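PDB 2GPY: O-methyltransferase from Bacillus halodurans, which is of unproven function but probably transfers a methyl group from S-adenosylmethionine to a hydroxyl of an acceptor not yet identified. Local coordinates for residues T199-F202 / I208-S211; Q25-A30 / A69-Q74; E108-D113 / G118-L123; G137-F142 / Q189-H194. All coordinates share one frame; numbering follows the deposited sequence. Where two conformers were deposited one is given.

Contact 1: residues T199-F202 / I208-S211; sequences TRIF and IAIS
The beta hairpin of strands 197-202 and 208-213 sets Thr-199 across from Ser-211 and Arg-200 across from Ile-210, at the antiparallel end of a sheet whose strand order, 3-2-1-4-5-7-6, is that of the class I methyltransferase fold. Arg-200 and Ile-210 form a hydrogen-bonded pair: Ile-210 N meets Arg-200 O at 2.8 Å almost head-on to the carbonyl, while Arg-200 N reaches Ile-210 O at 3.1 Å from above the carbonyl plane. Phe-202 and Ile-208 repeat the pattern, with Phe-202 N 2.8 Å from Ile-208 O. In the non-hydrogen-bonded pair of Thr-199 and Ser-211 the side chains supply the bond, OG1 of Thr-199 lying 2.7 Å from OG of Ser-211. Thr-199 holds OG1 beside its own backbone N (chi1 -61°), which turns the hydroxyl across the strands and leaves the methyl CG2 near Ala-209 CB, at 4.2 Å. Replacing Thr-199 with alanine would probably leave Ser-211 OG without its hydroxyl mate and open a gap beside Ala-209. Small Ala-209 also accommodates the branched Ile-201, whose CG1 stands 4.3 Å from its CB. Leu-191 of helix 189-193 covers the face of Thr-199, Ala-209 and Ser-211. On the other face, Phe-202 and Ile-208 pack on Leu-49 and Leu-46 of helix 40-53. The backbone oxygen Ile-210 O is also hydrogen-bonded to NE2 of His-48 of the second subunit. Along its other edge, strand 208-213 bonds through Ala-209 and Ser-211 to strand 154-159.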
loop_
_atom_site.group_PDB
_atom_site.type_symbol
_atom_site.label_atom_id
_atom_site.label_comp_id
_atom_site.label_asym_id
_atom_site.label_seq_id
_atom_site.Cartn_x
_atom_site.Cartn_y
_atom_site.Cartn_z
ATOM N N THR B 199 7.275 -9.017 -1.529
ATOM C CA THR B 199 6.893 -8.788 -0.120
ATOM C C THR B 199 7.756 -7.717 0.543
ATOM O O THR B 199 8.986 -7.741 0.429
ATOM C CB THR B 199 6.965 -10.103 0.700
ATOM O OG1 THR B 199 6.051 -11.063 0.154
ATOM C CG2 THR B 199 6.609 -9.857 2.192
ATOM N N ARG B 200 7.108 -6.770 1.212
ATOM C CA ARG B 200 7.807 -5.811 2.068
ATOM C C ARG B 200 7.142 -5.793 3.429
ATOM O O ARG B 200 5.946 -6.108 3.551
ATOM C CB ARG B 200 7.803 -4.404 1.465
ATOM C CG ARG B 200 8.358 -4.362 0.047
ATOM C CD ARG B 200 9.211 -3.147 -0.196
ATOM N NE ARG B 200 10.582 -3.373 0.242
ATOM C CZ ARG B 200 11.167 -2.741 1.249
ATOM N NH1 ARG B 200 10.507 -1.820 1.938
ATOM N NH2 ARG B 200 12.422 -3.032 1.561
ATOM N N ILE B 201 7.920 -5.442 4.454
ATOM C CA ILE B 201 7.388 -5.342 5.823
ATOM C C ILE B 201 7.285 -3.886 6.199
ATOM O O ILE B 201 8.283 -3.171 6.109
ATOM C CB ILE B 201 8.295 -6.051 6.864
ATOM C CG1 ILE B 201 8.353 -7.577 6.571
ATOM C CG2 ILE B 201 7.731 -5.778 8.296
ATOM C CD1 ILE B 201 9.409 -8.291 7.317
ATOM N N PHE B 202 6.086 -3.448 6.597
ATOM C CA PHE B 202 5.856 -2.048 6.983
ATOM C C PHE B 202 5.881 -1.912 8.502
ATOM O O PHE B 202 5.208 -2.673 9.185
ATOM C CB PHE B 202 4.506 -1.543 6.451
ATOM C CG PHE B 202 4.521 -1.142 4.987
ATOM C CD1 PHE B 202 5.697 -1.187 4.233
ATOM C CD2 PHE B 202 3.362 -0.673 4.378
ATOM C CE1 PHE B 202 5.708 -0.817 2.884
ATOM C CE2 PHE B 202 3.361 -0.295 3.031
ATOM C CZ PHE B 202 4.544 -0.365 2.285
ATOM N N ILE B 208 3.387 -5.302 9.641
ATOM C CA ILE B 208 2.480 -5.863 8.661
ATOM C C ILE B 208 3.289 -6.170 7.417
ATOM O O ILE B 208 3.922 -5.267 6.859
ATOM C CB ILE B 208 1.369 -4.895 8.290
ATOM C CG1 ILE B 208 0.581 -4.442 9.546
ATOM C CG2 ILE B 208 0.417 -5.573 7.256
ATOM C CD1 ILE B 208 -0.419 -3.328 9.234
ATOM N N ALA B 209 3.302 -7.434 6.998
ATOM C CA ALA B 209 3.939 -7.759 5.720
ATOM C C ALA B 209 2.886 -7.633 4.642
ATOM O O ALA B 209 1.732 -8.070 4.830
ATOM C CB ALA B 209 4.485 -9.150 5.746
ATOM N N ILE B 210 3.253 -6.994 3.543
ATOM C CA ILE B 210 2.352 -6.855 2.393
ATOM C C ILE B 210 3.011 -7.569 1.236
ATOM O O ILE B 210 4.042 -7.131 0.718
ATOM C CB ILE B 210 2.118 -5.394 2.041
ATOM C CG1 ILE B 210 1.527 -4.674 3.263
ATOM C CG2 ILE B 210 1.153 -5.270 0.875
ATOM C CD1 ILE B 210 2.172 -3.377 3.449
ATOM N N SER B 211 2.440 -8.710 0.879
ATOM C CA SER B 211 2.965 -9.509 -0.220
ATOM C C SER B 211 2.089 -9.280 -1.430
ATOM O O SER B 211 0.890 -9.546 -1.391
ATOM C CB SER B 211 2.949 -11.005 0.163
ATOM O OG SER B 211 3.638 -11.211 1.383
#

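Contact 2: residues Q25-A30 / A69-Q74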
loop_
_atom_site.group_PDB
_atom_site.type_symbol
_atom_site.label_atom_id
_atom_site.label_comp_id
_atom_site.label_asym_id
_atom_site.label_seq_id
_atom_site.Cartn_x
_atom_site.Cartn_y
_atom_site.Cartn_z
ATOM N N GLN B 25 -16.515 -0.787 22.419
ATOM C CA GLN B 25 -16.903 -1.795 23.382
ATOM C C GLN B 25 -16.312 -3.160 23.023
ATOM O O GLN B 25 -15.950 -3.937 23.917
ATOM C CB GLN B 25 -18.433 -1.877 23.478
ATOM C CG GLN B 25 -18.990 -2.855 24.539
ATOM C CD GLN B 25 -18.756 -2.410 25.993
ATOM O OE1 GLN B 25 -18.566 -1.226 26.286
ATOM N NE2 GLN B 25 -18.787 -3.374 26.914
HETATM N N MSE B 26 -16.233 -3.458 21.730
HETATM C CA MSE B 26 -15.568 -4.699 21.260
HETATM C C MSE B 26 -14.073 -4.706 21.591
HETATM O O MSE B 26 -13.513 -5.744 21.971
HETATM C CB MSE B 26 -15.775 -4.903 19.755
HETATM C CG MSE B 26 -17.175 -5.393 19.382
HETATM SE SE MSE B 26 -17.366 -5.488 17.435
HETATM C CE MSE B 26 -16.227 -6.928 17.118
ATOM N N GLU B 27 -13.434 -3.548 21.453
ATOM C CA GLU B 27 -12.013 -3.413 21.785
ATOM C C GLU B 27 -11.741 -3.657 23.257
ATOM O O GLU B 27 -10.824 -4.409 23.593
ATOM C CB GLU B 27 -11.481 -2.040 21.398
ATOM C CG GLU B 27 -11.557 -1.792 19.901
ATOM C CD GLU B 27 -11.417 -0.336 19.571
ATOM O OE1 GLU B 27 -11.461 0.491 20.512
ATOM O OE2 GLU B 27 -11.281 -0.015 18.387
ATOM N N ARG B 28 -12.512 -3.005 24.129
ATOM C CA ARG B 28 -12.369 -3.200 25.572
ATOM C C ARG B 28 -12.682 -4.640 25.958
ATOM O O ARG B 28 -12.020 -5.213 26.826
ATOM C CB ARG B 28 -13.251 -2.229 26.365
ATOM C CG ARG B 28 -12.708 -0.793 26.407
ATOM C CD ARG B 28 -13.479 0.051 27.450
ATOM N NE ARG B 28 -14.924 0.037 27.187
ATOM C CZ ARG B 28 -15.542 0.810 26.289
ATOM N NH1 ARG B 28 -14.857 1.687 25.557
ATOM N NH2 ARG B 28 -16.855 0.704 26.119
ATOM N N GLU B 29 -13.670 -5.231 25.294
ATOM C CA GLU B 29 -14.036 -6.627 25.514
ATOM C C GLU B 29 -12.935 -7.629 25.143
ATOM O O GLU B 29 -12.687 -8.598 25.872
ATOM C CB GLU B 29 -15.271 -6.975 24.702
ATOM C CG GLU B 29 -15.825 -8.332 25.054
ATOM C CD GLU B 29 -16.650 -8.956 23.949
ATOM O OE1 GLU B 29 -17.558 -8.303 23.381
ATOM O OE2 GLU B 29 -16.392 -10.134 23.666
ATOM N N ALA B 30 -12.313 -7.417 23.994
ATOM C CA ALA B 30 -11.200 -8.238 23.550
ATOM C C ALA B 30 -10.097 -8.176 24.593
ATOM O O ALA B 30 -9.520 -9.218 24.941
ATOM C CB ALA B 30 -10.686 -7.750 22.199
ATOM N N ALA B 69 -12.904 -8.130 10.576
ATOM C CA ALA B 69 -13.874 -8.312 9.494
ATOM C C ALA B 69 -14.809 -7.104 9.477
ATOM O O ALA B 69 -15.080 -6.522 8.428
ATOM C CB ALA B 69 -14.699 -9.594 9.673
ATOM N N ILE B 70 -15.329 -6.754 10.653
ATOM C CA ILE B 70 -16.226 -5.607 10.801
ATOM C C ILE B 70 -15.596 -4.291 10.373
ATOM O O ILE B 70 -16.195 -3.552 9.586
ATOM C CB ILE B 70 -16.822 -5.520 12.231
ATOM C CG1 ILE B 70 -17.878 -6.632 12.384
ATOM C CG2 ILE B 70 -17.437 -4.150 12.492
ATOM C CD1 ILE B 70 -18.299 -6.914 13.840
ATOM N N ARG B 71 -14.405 -3.991 10.889
ATOM C CA ARG B 71 -13.770 -2.729 10.571
ATOM C C ARG B 71 -13.380 -2.617 9.100
ATOM O O ARG B 71 -13.499 -1.532 8.498
ATOM C CB ARG B 71 -12.586 -2.518 11.500
ATOM C CG ARG B 71 -13.144 -2.237 12.891
ATOM C CD ARG B 71 -12.354 -1.268 13.660
ATOM N NE ARG B 71 -12.269 0.038 13.012
ATOM C CZ ARG B 71 -11.314 0.907 13.289
ATOM N NH1 ARG B 71 -10.418 0.594 14.200
ATOM N NH2 ARG B 71 -11.248 2.091 12.654
HETATM N N MSE B 72 -12.964 -3.736 8.495
HETATM C CA MSE B 72 -12.735 -3.734 7.037
HETATM C C MSE B 72 -14.016 -3.515 6.227
HETATM O O MSE B 72 -14.016 -2.719 5.246
HETATM C CB MSE B 72 -12.057 -5.042 6.561
HETATM C CG MSE B 72 -10.650 -5.171 7.118
HETATM SE SE MSE B 72 -9.685 -6.751 6.380
HETATM C CE MSE B 72 -10.757 -8.211 7.184
ATOM N N ALA B 73 -15.101 -4.201 6.617
ATOM C CA ALA B 73 -16.378 -4.012 5.927
ATOM C C ALA B 73 -16.841 -2.555 6.040
ATOM O O ALA B 73 -17.349 -1.990 5.077
ATOM C CB ALA B 73 -17.469 -4.968 6.479
ATOM N N GLN B 74 -16.673 -1.955 7.218
ATOM C CA GLN B 74 -17.074 -0.559 7.403
ATOM C C GLN B 74 -16.209 0.386 6.570
ATOM O O GLN B 74 -16.720 1.389 6.045
ATOM C CB GLN B 74 -17.005 -0.166 8.872
ATOM C CG GLN B 74 -18.087 -0.797 9.717
ATOM C CD GLN B 74 -17.995 -0.329 11.157
ATOM O OE1 GLN B 74 -19.004 0.004 11.767
ATOM N NE2 GLN B 74 -16.782 -0.291 11.702
#
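Met-26, a selenomethionine in this crystal, stretches from helix 21-32 to Ile-70 on helix 67-75, bridging backbones whose CA atoms are 10.5 Å apart. Its CB already points at the facing helix. CG stands beside the backbone N (chi1 -76°) and the chain runs on extended, which carries the selenium across the gap. SE comes to 4.0 Å from Ile-70 CD1. There the chain bends (chi3 70°), and the terminal methyl CE lies 3.9 Å from the same CD1. The long, unbranched chain of a methionine, here with selenium in place of sulfur, suits this place because its tip alone has to meet the neighbour, and the delta methyl of Ile-70 is the matching apolar end. Helix 67-75 follows the first strand, 57-61, of the Rossmann-like methyltransferase core, so the contact lays helix 21-32, which precedes that strand in the chain, against the core. His-97 of helix 88-100 touches both Met-26 and Ile-70. One turn along, Glu-29 OE1 binds a zinc ion together with Glu-93 and His-97, and the side chain of Met-26 comes within about 5 Å of that ion. Beside the apolar pair, Glu-27 OE2 and Arg-71 NH1 lie 4.3 Å apart, the oxygen well out of the guanidinium plane, so their attraction is through charge alone. Tyr-67 OH links them, hydrogen-bonding to both atoms. Glu-27 OE1 forms a salt bridge with Arg-19, and Arg-71 NH2 forms another with Glu-44 on helix 40-53.

Contact 3: residues E108-D113 / G118-L123; sequences ELLFGD and GEKLEL
Leu-110, on strand 107-111, gives up the most surface here and meets both Lys-120 and Leu-121 of helix 118-122. Its two methyls divide the work. CD1 meets CD1 of Leu-121 at 3.9 Å, the two leucines reaching toward each other tip to tip. CD2 lies against the lysine chain, 3.9 Å from Lys-120 CE, and CE is nearly as close to the other methyl. Lys-120 sends CG out anti to its backbone N (chi1 -174°) and runs extended as far as CE, where a bend (chi4 87°) takes NZ out of the line of the chain. A lysine suits this exposed edge of the contact because its methylenes can lie on a leucine while the ammonium stays at the surface. Leu-121 sits deeper, touching Ile-84 of strand 80-85 and Met-149, and Leu-110 rests on Val-82 of the same strand. Strand 107-111 is the outermost on its side of the chain's sheet, and helix 118-122 belongs to the connection that carries the chain from it to the central strand 127-133. Glu-108 OE2 is 6.2 Å from Lys-120 NZ, and it is hydrogen-bonded to Tyr-124 OH instead. The contact is thus made of carbon against carbon, with one charged chain lending its aliphatic part; at this separation any pull of Glu-108 on the positive end of Lys-120 is probably weak.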
loop_
_atom_site.group_PDB
_atom_site.type_symbol
_atom_site.label_atom_id
_atom_site.label_comp_id
_atom_site.label_asym_id
_atom_site.label_seq_id
_atom_site.Cartn_x
_atom_site.Cartn_y
_atom_site.Cartn_z
ATOM N N GLU B 108 -19.333 -12.890 5.383
ATOM C CA GLU B 108 -19.743 -14.301 5.449
ATOM C C GLU B 108 -18.820 -15.020 6.438
ATOM O O GLU B 108 -17.623 -15.086 6.222
ATOM C CB GLU B 108 -19.652 -14.975 4.072
ATOM C CG GLU B 108 -20.083 -16.457 4.110
ATOM C CD GLU B 108 -19.931 -17.189 2.776
ATOM O OE1 GLU B 108 -19.534 -16.572 1.759
ATOM O OE2 GLU B 108 -20.222 -18.405 2.750
ATOM N N LEU B 109 -19.374 -15.545 7.522
ATOM C CA LEU B 109 -18.532 -16.177 8.526
ATOM C C LEU B 109 -18.631 -17.685 8.401
ATOM O O LEU B 109 -19.723 -18.254 8.386
ATOM C CB LEU B 109 -18.943 -15.772 9.952
ATOM C CG LEU B 109 -18.862 -14.293 10.306
ATOM C CD1 LEU B 109 -19.232 -14.150 11.799
ATOM C CD2 LEU B 109 -17.440 -13.749 10.016
ATOM N N LEU B 110 -17.477 -18.320 8.334
ATOM C CA LEU B 110 -17.421 -19.753 8.230
ATOM C C LEU B 110 -16.848 -20.299 9.532
ATOM O O LEU B 110 -15.878 -19.784 10.079
ATOM C CB LEU B 110 -16.577 -20.182 7.029
ATOM C CG LEU B 110 -17.086 -19.783 5.631
ATOM C CD1 LEU B 110 -16.157 -20.336 4.563
ATOM C CD2 LEU B 110 -18.500 -20.279 5.403
ATOM N N PHE B 111 -17.505 -21.320 10.042
ATOM C CA PHE B 111 -17.032 -21.982 11.211
ATOM C C PHE B 111 -16.340 -23.245 10.765
ATOM O O PHE B 111 -16.985 -24.165 10.254
ATOM C CB PHE B 111 -18.217 -22.330 12.095
ATOM C CG PHE B 111 -17.866 -23.211 13.232
ATOM C CD1 PHE B 111 -16.858 -22.846 14.118
ATOM C CD2 PHE B 111 -18.549 -24.418 13.430
ATOM C CE1 PHE B 111 -16.540 -23.685 15.201
ATOM C CE2 PHE B 111 -18.225 -25.237 14.486
ATOM C CZ PHE B 111 -17.211 -24.861 15.378
ATOM N N GLY B 112 -15.048 -23.334 11.032
ATOM C CA GLY B 112 -14.338 -24.559 10.699
ATOM C C GLY B 112 -12.860 -24.386 10.814
ATOM O O GLY B 112 -12.378 -23.305 11.097
ATOM N N ASP B 113 -12.139 -25.477 10.588
ATOM C CA ASP B 113 -10.691 -25.443 10.509
ATOM C C ASP B 113 -10.295 -25.062 9.081
ATOM O O ASP B 113 -10.585 -25.810 8.138
ATOM C CB ASP B 113 -10.161 -26.843 10.840
ATOM C CG ASP B 113 -8.639 -26.902 10.916
ATOM O OD1 ASP B 113 -7.948 -26.263 10.099
ATOM O OD2 ASP B 113 -8.144 -27.633 11.800
ATOM N N GLY B 118 -10.121 -25.900 2.452
ATOM C CA GLY B 118 -9.543 -25.518 1.162
ATOM C C GLY B 118 -10.442 -25.799 -0.034
ATOM O O GLY B 118 -10.656 -24.922 -0.880
ATOM N N GLU B 119 -10.989 -27.014 -0.094
ATOM C CA GLU B 119 -11.804 -27.444 -1.233
ATOM C C GLU B 119 -13.113 -26.652 -1.346
ATOM O O GLU B 119 -13.600 -26.406 -2.451
ATOM C CB GLU B 119 -12.076 -28.956 -1.177
ATOM C CG GLU B 119 -10.899 -29.814 -0.689
ATOM C CD GLU B 119 -9.965 -30.269 -1.805
ATOM O OE1 GLU B 119 -9.402 -29.413 -2.535
ATOM O OE2 GLU B 119 -9.786 -31.502 -1.944
ATOM N N LYS B 120 -13.662 -26.246 -0.202
ATOM C CA LYS B 120 -14.849 -25.397 -0.142
ATOM C C LYS B 120 -14.515 -24.009 -0.694
ATOM O O LYS B 120 -15.256 -23.422 -1.488
ATOM C CB LYS B 120 -15.293 -25.253 1.319
ATOM C CG LYS B 120 -16.603 -24.522 1.528
ATOM C CD LYS B 120 -16.820 -24.247 3.008
ATOM C CE LYS B 120 -18.132 -23.521 3.268
ATOM N NZ LYS B 120 -19.262 -24.494 3.432
ATOM N N LEU B 121 -13.383 -23.485 -0.265
ATOM C CA LEU B 121 -13.013 -22.134 -0.646
ATOM C C LEU B 121 -12.548 -21.999 -2.087
ATOM O O LEU B 121 -12.711 -20.940 -2.688
ATOM C CB LEU B 121 -12.040 -21.555 0.377
ATOM C CG LEU B 121 -13.012 -20.998 1.432
ATOM C CD1 LEU B 121 -12.883 -21.615 2.824
ATOM C CD2 LEU B 121 -12.997 -19.484 1.431
ATOM N N GLU B 122 -12.000 -23.073 -2.646
ATOM C CA GLU B 122 -11.646 -23.103 -4.060
ATOM C C GLU B 122 -12.842 -22.766 -4.936
ATOM O O GLU B 122 -12.674 -22.227 -6.029
ATOM C CB GLU B 122 -11.085 -24.472 -4.447
ATOM C CG GLU B 122 -9.583 -24.600 -4.267
ATOM C CD GLU B 122 -9.152 -25.999 -3.860
ATOM O OE1 GLU B 122 -9.692 -26.980 -4.412
ATOM O OE2 GLU B 122 -8.268 -26.118 -2.981
ATOM N N LEU B 123 -14.041 -23.081 -4.450
ATOM C CA LEU B 123 -15.283 -22.854 -5.197
ATOM C C LEU B 123 -15.582 -21.364 -5.377
ATOM O O LEU B 123 -16.213 -20.976 -6.357
ATOM C CB LEU B 123 -16.485 -23.560 -4.526
ATOM C CG LEU B 123 -16.565 -25.091 -4.325
ATOM C CD1 LEU B 123 -17.956 -25.513 -3.821
ATOM C CD2 LEU B 123 -16.206 -25.884 -5.580
#

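Contact 4: residues G137-F142 / Q189-H194; sequences GQYRRF and QWLLEH. With ZN (zinc ion), chain J.
Arg-140 lays its guanidinium flat on the indole of Trp-190, planes 3° apart and centres 3.9 Å apart. The stack is also a cation-pi interaction: CZ sits over the five-membered ring, and NH1 reaches past it to Trp-190 CB at 3.4 Å. CD adds a CH-pi contact, 3.5 Å from the centroid of that ring. Arginine suits the place because its flat cation and its methylenes can both cover the indole while the side chain stays at the surface. Tyr-139 meets the edge of the indole, its CE2 3.4 Å from Trp-190 CZ2, with the rings at an oblique 59°. The phenol oxygen lies 3.3 Å from Leu-191 CD2 and is hydrogen-bonded to Ser-158 OG. The contact joins helix 139-146, which follows strand 127-133 of the Rossmann-like core, to helix 189-193, which leads into the C-terminal hairpin. Trp-190 holds CG between its backbone N and carbonyl carbon (chi1 74°), a crowded position that presents the face of the indole to Arg-140; Leu-191 CB backs the opposite face. An alanine in place of Trp-190 would probably leave the Arg-140 guanidinium free to turn and Tyr-139 without a neighbour at CE2. Farther out, Phe-143 packs edge-to-face with Trp-190 and also meets the ring of His-194. His-194 NE2 binds a zinc ion at 2.1 Å, water 1 is a second ligand at 2.1 Å, and Asp-144 from helix 139-146 supplies a third.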
loop_
_atom_site.group_PDB
_atom_site.type_symbol
_atom_site.label_atom_id
_atom_site.label_comp_id
_atom_site.label_asym_id
_atom_site.label_seq_id
_atom_site.Cartn_x
_atom_site.Cartn_y
_atom_site.Cartn_z
ATOM N N GLY B 137 -1.487 -19.871 15.020
ATOM C CA GLY B 137 -0.884 -21.150 14.642
ATOM C C GLY B 137 -1.112 -21.421 13.171
ATOM O O GLY B 137 -2.061 -20.867 12.572
ATOM N N GLN B 138 -0.229 -22.225 12.577
ATOM C CA GLN B 138 -0.395 -22.705 11.206
ATOM C C GLN B 138 -0.237 -21.634 10.115
ATOM O O GLN B 138 -0.666 -21.827 8.980
ATOM C CB GLN B 138 -1.738 -23.423 11.052
ATOM C CG GLN B 138 -1.824 -24.732 11.880
ATOM C CD GLN B 138 -3.249 -25.157 12.101
ATOM O OE1 GLN B 138 -4.084 -24.382 12.590
ATOM N NE2 GLN B 138 -3.547 -26.402 11.749
ATOM N N TYR B 139 0.407 -20.527 10.468
ATOM C CA TYR B 139 0.587 -19.385 9.569
ATOM C C TYR B 139 1.131 -19.802 8.179
ATOM O O TYR B 139 0.583 -19.435 7.149
ATOM C CB TYR B 139 1.535 -18.380 10.238
ATOM C CG TYR B 139 2.035 -17.256 9.361
ATOM C CD1 TYR B 139 1.155 -16.344 8.783
ATOM C CD2 TYR B 139 3.398 -17.084 9.141
ATOM C CE1 TYR B 139 1.634 -15.284 7.975
ATOM C CE2 TYR B 139 3.881 -16.035 8.369
ATOM C CZ TYR B 139 3.001 -15.153 7.773
ATOM O OH TYR B 139 3.513 -14.118 7.003
ATOM N N ARG B 140 2.197 -20.587 8.166
ATOM C CA ARG B 140 2.815 -21.010 6.901
ATOM C C ARG B 140 1.897 -21.916 6.079
ATOM O O ARG B 140 1.842 -21.794 4.852
ATOM C CB ARG B 140 4.069 -21.809 7.173
ATOM C CG ARG B 140 5.275 -21.027 7.512
ATOM C CD ARG B 140 6.404 -21.604 6.675
ATOM N NE ARG B 140 7.635 -21.814 7.424
ATOM C CZ ARG B 140 8.811 -22.076 6.866
ATOM N NH1 ARG B 140 8.929 -22.145 5.545
ATOM N NH2 ARG B 140 9.873 -22.260 7.633
ATOM N N ARG B 141 1.216 -22.845 6.752
ATOM C CA ARG B 141 0.283 -23.742 6.071
ATOM C C ARG B 141 -0.875 -22.942 5.493
ATOM O O ARG B 141 -1.302 -23.212 4.373
ATOM C CB ARG B 141 -0.240 -24.851 7.003
ATOM C CG ARG B 141 0.831 -25.848 7.420
ATOM C CD ARG B 141 0.185 -27.030 8.096
ATOM N NE ARG B 141 -0.005 -28.130 7.152
ATOM C CZ ARG B 141 -0.736 -29.214 7.401
ATOM N NH1 ARG B 141 -1.383 -29.342 8.561
ATOM N NH2 ARG B 141 -0.831 -30.170 6.484
ATOM N N PHE B 142 -1.351 -21.929 6.234
ATOM C CA PHE B 142 -2.412 -21.062 5.725
ATOM C C PHE B 142 -1.969 -20.290 4.488
ATOM O O PHE B 142 -2.738 -20.138 3.519
ATOM C CB PHE B 142 -2.870 -20.038 6.772
ATOM C CG PHE B 142 -3.582 -20.637 7.944
ATOM C CD1 PHE B 142 -4.268 -21.845 7.824
ATOM C CD2 PHE B 142 -3.579 -19.976 9.169
ATOM C CE1 PHE B 142 -4.941 -22.391 8.918
ATOM C CE2 PHE B 142 -4.242 -20.535 10.284
ATOM C CZ PHE B 142 -4.921 -21.727 10.146
ATOM N N GLN B 189 12.307 -14.981 6.879
ATOM C CA GLN B 189 13.026 -15.259 5.637
ATOM C C GLN B 189 12.182 -16.006 4.600
ATOM O O GLN B 189 12.223 -15.636 3.425
ATOM C CB GLN B 189 14.394 -15.916 5.859
ATOM C CG GLN B 189 15.542 -14.886 5.999
ATOM C CD GLN B 189 15.434 -13.696 5.017
ATOM O OE1 GLN B 189 15.166 -12.565 5.426
ATOM N NE2 GLN B 189 15.631 -13.962 3.728
ATOM N N TRP B 190 11.350 -16.989 5.049
ATOM C CA TRP B 190 10.660 -17.822 4.047
ATOM C C TRP B 190 9.664 -16.960 3.309
ATOM O O TRP B 190 9.464 -17.112 2.110
ATOM C CB TRP B 190 9.968 -19.054 4.672
ATOM C CG TRP B 190 8.726 -18.734 5.440
ATOM C CD1 TRP B 190 8.609 -18.604 6.794
ATOM C CD2 TRP B 190 7.410 -18.476 4.897
ATOM N NE1 TRP B 190 7.301 -18.276 7.129
ATOM C CE2 TRP B 190 6.552 -18.195 5.984
ATOM C CE3 TRP B 190 6.877 -18.461 3.599
ATOM C CZ2 TRP B 190 5.194 -17.895 5.811
ATOM C CZ3 TRP B 190 5.521 -18.161 3.434
ATOM C CH2 TRP B 190 4.702 -17.883 4.536
ATOM N N LEU B 191 9.055 -16.028 4.032
ATOM C CA LEU B 191 8.070 -15.160 3.436
ATOM C C LEU B 191 8.757 -14.224 2.449
ATOM O O LEU B 191 8.291 -14.038 1.324
ATOM C CB LEU B 191 7.356 -14.346 4.522
ATOM C CG LEU B 191 6.328 -13.376 3.956
ATOM C CD1 LEU B 191 5.261 -14.121 3.122
ATOM C CD2 LEU B 191 5.690 -12.598 5.110
ATOM N N LEU B 192 9.884 -13.654 2.875
ATOM C CA LEU B 192 10.551 -12.623 2.083
ATOM C C LEU B 192 11.149 -13.129 0.762
ATOM O O LEU B 192 11.339 -12.329 -0.169
ATOM C CB LEU B 192 11.589 -11.894 2.938
ATOM C CG LEU B 192 10.939 -11.143 4.110
ATOM C CD1 LEU B 192 11.953 -10.711 5.168
ATOM C CD2 LEU B 192 10.104 -9.969 3.628
ATOM N N GLU B 193 11.433 -14.433 0.670
ATOM C CA GLU B 193 12.054 -15.011 -0.536
ATOM C C GLU B 193 11.170 -16.001 -1.319
ATOM O O GLU B 193 11.623 -16.653 -2.272
ATOM C CB GLU B 193 13.435 -15.608 -0.223
ATOM C CG GLU B 193 13.483 -16.717 0.812
ATOM C CD GLU B 193 14.909 -17.242 1.016
ATOM O OE1 GLU B 193 15.884 -16.473 0.807
ATOM O OE2 GLU B 193 15.066 -18.434 1.377
ATOM N N HIS B 194 9.903 -16.083 -0.915
ATOM C CA HIS B 194 8.885 -16.847 -1.624
ATOM C C HIS B 194 8.675 -16.246 -3.014
ATOM O O HIS B 194 8.326 -15.055 -3.133
ATOM C CB HIS B 194 7.558 -16.730 -0.872
ATOM C CG HIS B 194 6.774 -17.995 -0.854
ATOM N ND1 HIS B 194 6.027 -18.424 -1.934
ATOM C CD2 HIS B 194 6.647 -18.948 0.099
ATOM C CE1 HIS B 194 5.462 -19.579 -1.637
ATOM N NE2 HIS B 194 5.828 -19.923 -0.414
HETATM ZN ZN ZN J . 5.078 -21.759 0.128
HETATM O O HOH W 1 6.350 -21.989 1.763
#

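Contacts 1 and 4 are direct neighbours, centres 12 Å apart: helix 189-193 runs on into strand 197-202, and Leu-191 CD2 packs on Ala-209 CB at 3.7 Å. Both also touch the second subunit. Contact 3 lies on the other side of the chain's centre, at the opposite end of the sheet, about 25 Å from contact 1 between centres, whereas nearest atoms of contacts 3 and 4 are about 5 Å apart. Contact 2 comes equally near contact 3. The magnesium ion bound by Asn-160 and Asp-206 may mark the active site; it lies about 9 Å from the side chain of Ile-208 (contact 1), 12 Å from that of Tyr-139 (contact 4) and 13 Å from that of Glu-27 (contact 2).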